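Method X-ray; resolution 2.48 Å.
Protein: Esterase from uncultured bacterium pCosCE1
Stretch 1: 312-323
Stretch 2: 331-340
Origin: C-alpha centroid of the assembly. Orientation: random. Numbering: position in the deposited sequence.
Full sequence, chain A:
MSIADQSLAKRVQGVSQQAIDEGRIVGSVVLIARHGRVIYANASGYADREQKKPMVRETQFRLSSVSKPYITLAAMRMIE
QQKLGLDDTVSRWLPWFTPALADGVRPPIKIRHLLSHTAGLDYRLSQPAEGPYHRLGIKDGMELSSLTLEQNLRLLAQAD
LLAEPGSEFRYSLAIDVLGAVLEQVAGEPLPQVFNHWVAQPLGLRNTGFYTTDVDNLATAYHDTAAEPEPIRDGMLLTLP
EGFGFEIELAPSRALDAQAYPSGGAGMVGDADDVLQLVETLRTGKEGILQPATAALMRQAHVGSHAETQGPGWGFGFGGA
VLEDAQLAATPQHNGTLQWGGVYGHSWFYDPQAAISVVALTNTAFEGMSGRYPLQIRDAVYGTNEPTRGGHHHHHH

Stretch 1 (312-323) GWGFGFGGAVLE
Stretch 2, residues 331-340: PQHNGTLQWG

Two antiparallel strands often meet through a short ladder of backbone hydrogen bonds, while side chains fill the hollows left where neighbours are small; this esterase offers a compact example. The chain runs through Trp313–Phe315, turns through a glycine-rich loop, returns as a strand beginning at Ala320, and later pairs with strand 337–340. The two strand axes approach to 5.0 Å, their directions 138° apart.

Register is set by Ala320 opposite Gln338, a hydrogen-bonded pair with CA atoms 5.2 Å apart: Ala320 N donates to Gln338 O at 2.8 Å, and Gln338 N to Ala320 O at 3.0 Å. Val321 and Leu337 form the next, non-hydrogen-bonded pair. Beyond them Leu322 N reaches Thr336 O at 3.1 Å, and Gly335 N returns a nearly linear bond to Leu322 O at 3.0 Å. The last bond is offered by a type II turn, His333 to Thr336, in which Asn334 (phi/psi -51/141°) precedes Gly335 (98/-9°). Thr336 (chi1 m) braces the turn, its OG1 donating to His333 O at 2.7 Å. Between the ladder's rungs, Leu337 CA lies 3.2 Å from Ala320 O and Val321 CA 3.4 Å from Thr336 O, both as CA-H...O contacts.

Shape completes the fit. Gly319, almost fully extended at -180/-170°, lies against the strand where a CB would clash with Gln338 O and sit tightly against Trp339 CB. The bare backbone lets Trp339 CB come within 4.1 Å of Gly319 CA. The Trp339 side chain (chi1 t, chi2 -120°) then meets Ala320, whose CB touches the indole edge at CZ3, 3.7 Å away. Over one face of that indole stands the edge of Phe315 (chi1 t, chi2 86°): CE1 is 3.7 Å from Trp339 CZ3, and the ring planes are 88° apart, an edge-to-face pair with centroids separated by 5.1 Å.

Trp313 (chi1 m, chi2 99°) is another large bump. Its ring edge meets Thr336 CG2, 3.7 Å from CH2, and Gln332 OE1, 3.3 Å from CZ2; Gln338 CB lies 3.8 Å from CH2. Gln332 NE2 also donates to Gln338 OE1 at 2.9 Å, tying together two side chains that border the indole.

On the sheet face bearing Val321 and Leu337, Val321 CG2 (chi1 t) rests 4.0 Å from Leu337 CD1 (chi1 t, chi2 p). Leu322 (t, p) reaches toward the approach to the turn, its CD2 3.6 Å from Gln332 O and 3.5 Å from His333 O.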

# COMPACT_ATOMS: atom_id res chain seq x y z
N GLY A 312 4.22 -4.69 18.67
CA GLY A 312 3.06 -3.90 19.12
C GLY A 312 2.00 -3.77 18.05
O GLY A 312 0.93 -3.22 18.31
N TRP A 313 2.31 -4.24 16.85
CA TRP A 313 1.48 -4.05 15.63
C TRP A 313 0.88 -5.38 15.15
O TRP A 313 1.64 -6.35 14.90
CB TRP A 313 2.37 -3.42 14.57
CG TRP A 313 2.78 -2.01 14.80
CD1 TRP A 313 3.96 -1.57 15.30
CD2 TRP A 313 2.06 -0.84 14.36
NE1 TRP A 313 4.03 -0.20 15.24
CE2 TRP A 313 2.88 0.27 14.66
CE3 TRP A 313 0.83 -0.62 13.75
CZ2 TRP A 313 2.48 1.58 14.39
CZ3 TRP A 313 0.44 0.67 13.46
CH2 TRP A 313 1.26 1.75 13.78
N GLY A 314 -0.45 -5.44 15.08
CA GLY A 314 -1.22 -6.51 14.45
C GLY A 314 -1.57 -6.11 13.04
O GLY A 314 -0.83 -5.31 12.46
N PHE A 315 -2.67 -6.62 12.50
CA PHE A 315 -3.17 -6.25 11.16
C PHE A 315 -4.69 -6.30 11.14
O PHE A 315 -5.31 -7.21 11.76
CB PHE A 315 -2.59 -7.17 10.10
CG PHE A 315 -2.47 -6.52 8.75
CD1 PHE A 315 -1.36 -5.78 8.42
CD2 PHE A 315 -3.48 -6.66 7.81
CE1 PHE A 315 -1.26 -5.18 7.17
CE2 PHE A 315 -3.36 -6.08 6.56
CZ PHE A 315 -2.27 -5.32 6.25
N GLY A 316 -5.27 -5.35 10.42
CA GLY A 316 -6.71 -5.18 10.26
C GLY A 316 -7.10 -5.50 8.84
O GLY A 316 -6.63 -6.54 8.33
N PHE A 317 -7.97 -4.66 8.26
CA PHE A 317 -8.30 -4.62 6.83
C PHE A 317 -7.79 -3.29 6.28
O PHE A 317 -8.40 -2.24 6.62
CB PHE A 317 -9.81 -4.74 6.61
CG PHE A 317 -10.48 -5.95 7.21
CD1 PHE A 317 -9.79 -7.13 7.45
CD2 PHE A 317 -11.84 -5.92 7.51
CE1 PHE A 317 -10.42 -8.23 8.00
CE2 PHE A 317 -12.48 -7.02 8.03
CZ PHE A 317 -11.77 -8.18 8.28
N GLY A 318 -6.69 -3.33 5.51
CA GLY A 318 -6.11 -2.15 4.83
C GLY A 318 -4.75 -1.73 5.37
O GLY A 318 -4.05 -1.01 4.66
N GLY A 319 -4.37 -2.15 6.58
CA GLY A 319 -3.02 -1.90 7.11
C GLY A 319 -2.83 -2.49 8.49
O GLY A 319 -3.69 -3.23 8.92
N ALA A 320 -1.71 -2.15 9.13
CA ALA A 320 -1.31 -2.66 10.46
C ALA A 320 -2.03 -1.85 11.55
O ALA A 320 -2.25 -0.63 11.36
CB ALA A 320 0.19 -2.57 10.64
N VAL A 321 -2.39 -2.54 12.64
CA VAL A 321 -3.15 -1.98 13.78
C VAL A 321 -2.20 -1.95 14.96
O VAL A 321 -1.65 -3.00 15.26
CB VAL A 321 -4.38 -2.83 14.10
CG1 VAL A 321 -5.01 -2.43 15.44
CG2 VAL A 321 -5.39 -2.78 12.96
N LEU A 322 -2.05 -0.79 15.59
CA LEU A 322 -1.22 -0.63 16.81
C LEU A 322 -2.05 -1.12 17.99
O LEU A 322 -3.13 -0.56 18.23
CB LEU A 322 -0.86 0.85 16.95
CG LEU A 322 0.08 1.19 18.09
CD1 LEU A 322 1.35 0.38 17.97
CD2 LEU A 322 0.39 2.68 18.11
N GLU A 323 -1.61 -2.18 18.65
CA GLU A 323 -2.25 -2.70 19.90
C GLU A 323 -1.50 -2.16 21.13
O GLU A 323 -2.16 -1.95 22.14
CB GLU A 323 -2.26 -4.23 19.90
CG GLU A 323 -3.20 -4.87 18.88
CD GLU A 323 -3.99 -6.05 19.44
OE1 GLU A 323 -5.05 -5.79 20.01
OE2 GLU A 323 -3.54 -7.23 19.32
N PRO A 331 4.90 7.67 19.48
CA PRO A 331 3.91 8.59 20.05
C PRO A 331 2.51 8.37 19.46
O PRO A 331 1.59 9.01 19.92
CB PRO A 331 4.45 9.97 19.65
CG PRO A 331 5.13 9.72 18.32
CD PRO A 331 5.74 8.33 18.47
N GLN A 332 2.37 7.49 18.46
CA GLN A 332 1.03 7.12 17.91
C GLN A 332 0.25 6.41 19.02
O GLN A 332 0.86 5.82 19.89
CB GLN A 332 1.14 6.22 16.69
CG GLN A 332 1.90 6.83 15.53
CD GLN A 332 2.40 5.81 14.54
OE1 GLN A 332 3.08 4.84 14.87
NE2 GLN A 332 2.08 6.06 13.28
N HIS A 333 -1.07 6.50 18.99
CA HIS A 333 -1.95 5.92 20.02
C HIS A 333 -2.53 4.59 19.51
O HIS A 333 -2.68 4.41 18.28
CB HIS A 333 -3.06 6.92 20.40
CG HIS A 333 -2.58 8.18 21.04
ND1 HIS A 333 -2.13 9.26 20.31
CD2 HIS A 333 -2.59 8.59 22.34
CE1 HIS A 333 -1.83 10.24 21.14
NE2 HIS A 333 -2.10 9.86 22.38
N ASN A 334 -2.88 3.70 20.44
CA ASN A 334 -3.52 2.42 20.11
C ASN A 334 -4.71 2.69 19.20
O ASN A 334 -5.37 3.70 19.42
CB ASN A 334 -3.90 1.65 21.36
CG ASN A 334 -2.67 1.27 22.17
OD1 ASN A 334 -1.57 1.08 21.66
ND2 ASN A 334 -2.86 1.16 23.46
N GLY A 335 -4.92 1.82 18.20
CA GLY A 335 -5.98 1.93 17.18
C GLY A 335 -5.49 2.55 15.87
O GLY A 335 -6.29 2.58 14.91
N THR A 336 -4.26 3.08 15.86
CA THR A 336 -3.59 3.66 14.69
C THR A 336 -3.55 2.61 13.58
O THR A 336 -3.21 1.45 13.87
CB THR A 336 -2.18 4.15 15.03
OG1 THR A 336 -2.35 5.37 15.75
CG2 THR A 336 -1.34 4.44 13.82
N LEU A 337 -3.98 2.99 12.38
CA LEU A 337 -3.90 2.16 11.17
C LEU A 337 -2.76 2.73 10.33
O LEU A 337 -2.77 3.95 10.12
CB LEU A 337 -5.23 2.21 10.41
CG LEU A 337 -5.38 1.18 9.29
CD1 LEU A 337 -5.53 -0.22 9.87
CD2 LEU A 337 -6.55 1.53 8.39
N GLN A 338 -1.82 1.90 9.89
CA GLN A 338 -0.61 2.36 9.16
C GLN A 338 -0.19 1.32 8.14
O GLN A 338 -0.29 0.13 8.43
CB GLN A 338 0.55 2.56 10.13
CG GLN A 338 1.88 2.89 9.47
CD GLN A 338 2.89 3.26 10.52
OE1 GLN A 338 2.86 4.34 11.06
NE2 GLN A 338 3.77 2.34 10.85
N TRP A 339 0.33 1.78 7.02
CA TRP A 339 1.12 0.93 6.08
C TRP A 339 1.95 1.86 5.19
O TRP A 339 1.96 3.08 5.48
CB TRP A 339 0.17 0.02 5.30
CG TRP A 339 0.78 -1.27 4.89
CD1 TRP A 339 0.93 -1.72 3.62
CD2 TRP A 339 1.34 -2.28 5.74
NE1 TRP A 339 1.55 -2.93 3.61
CE2 TRP A 339 1.83 -3.29 4.91
CE3 TRP A 339 1.47 -2.43 7.13
CZ2 TRP A 339 2.45 -4.44 5.41
CZ3 TRP A 339 2.08 -3.56 7.63
CH2 TRP A 339 2.56 -4.56 6.78
N GLY A 340 2.64 1.31 4.20
CA GLY A 340 3.55 2.08 3.32
C GLY A 340 3.58 1.55 1.90
O GLY A 340 2.56 0.94 1.46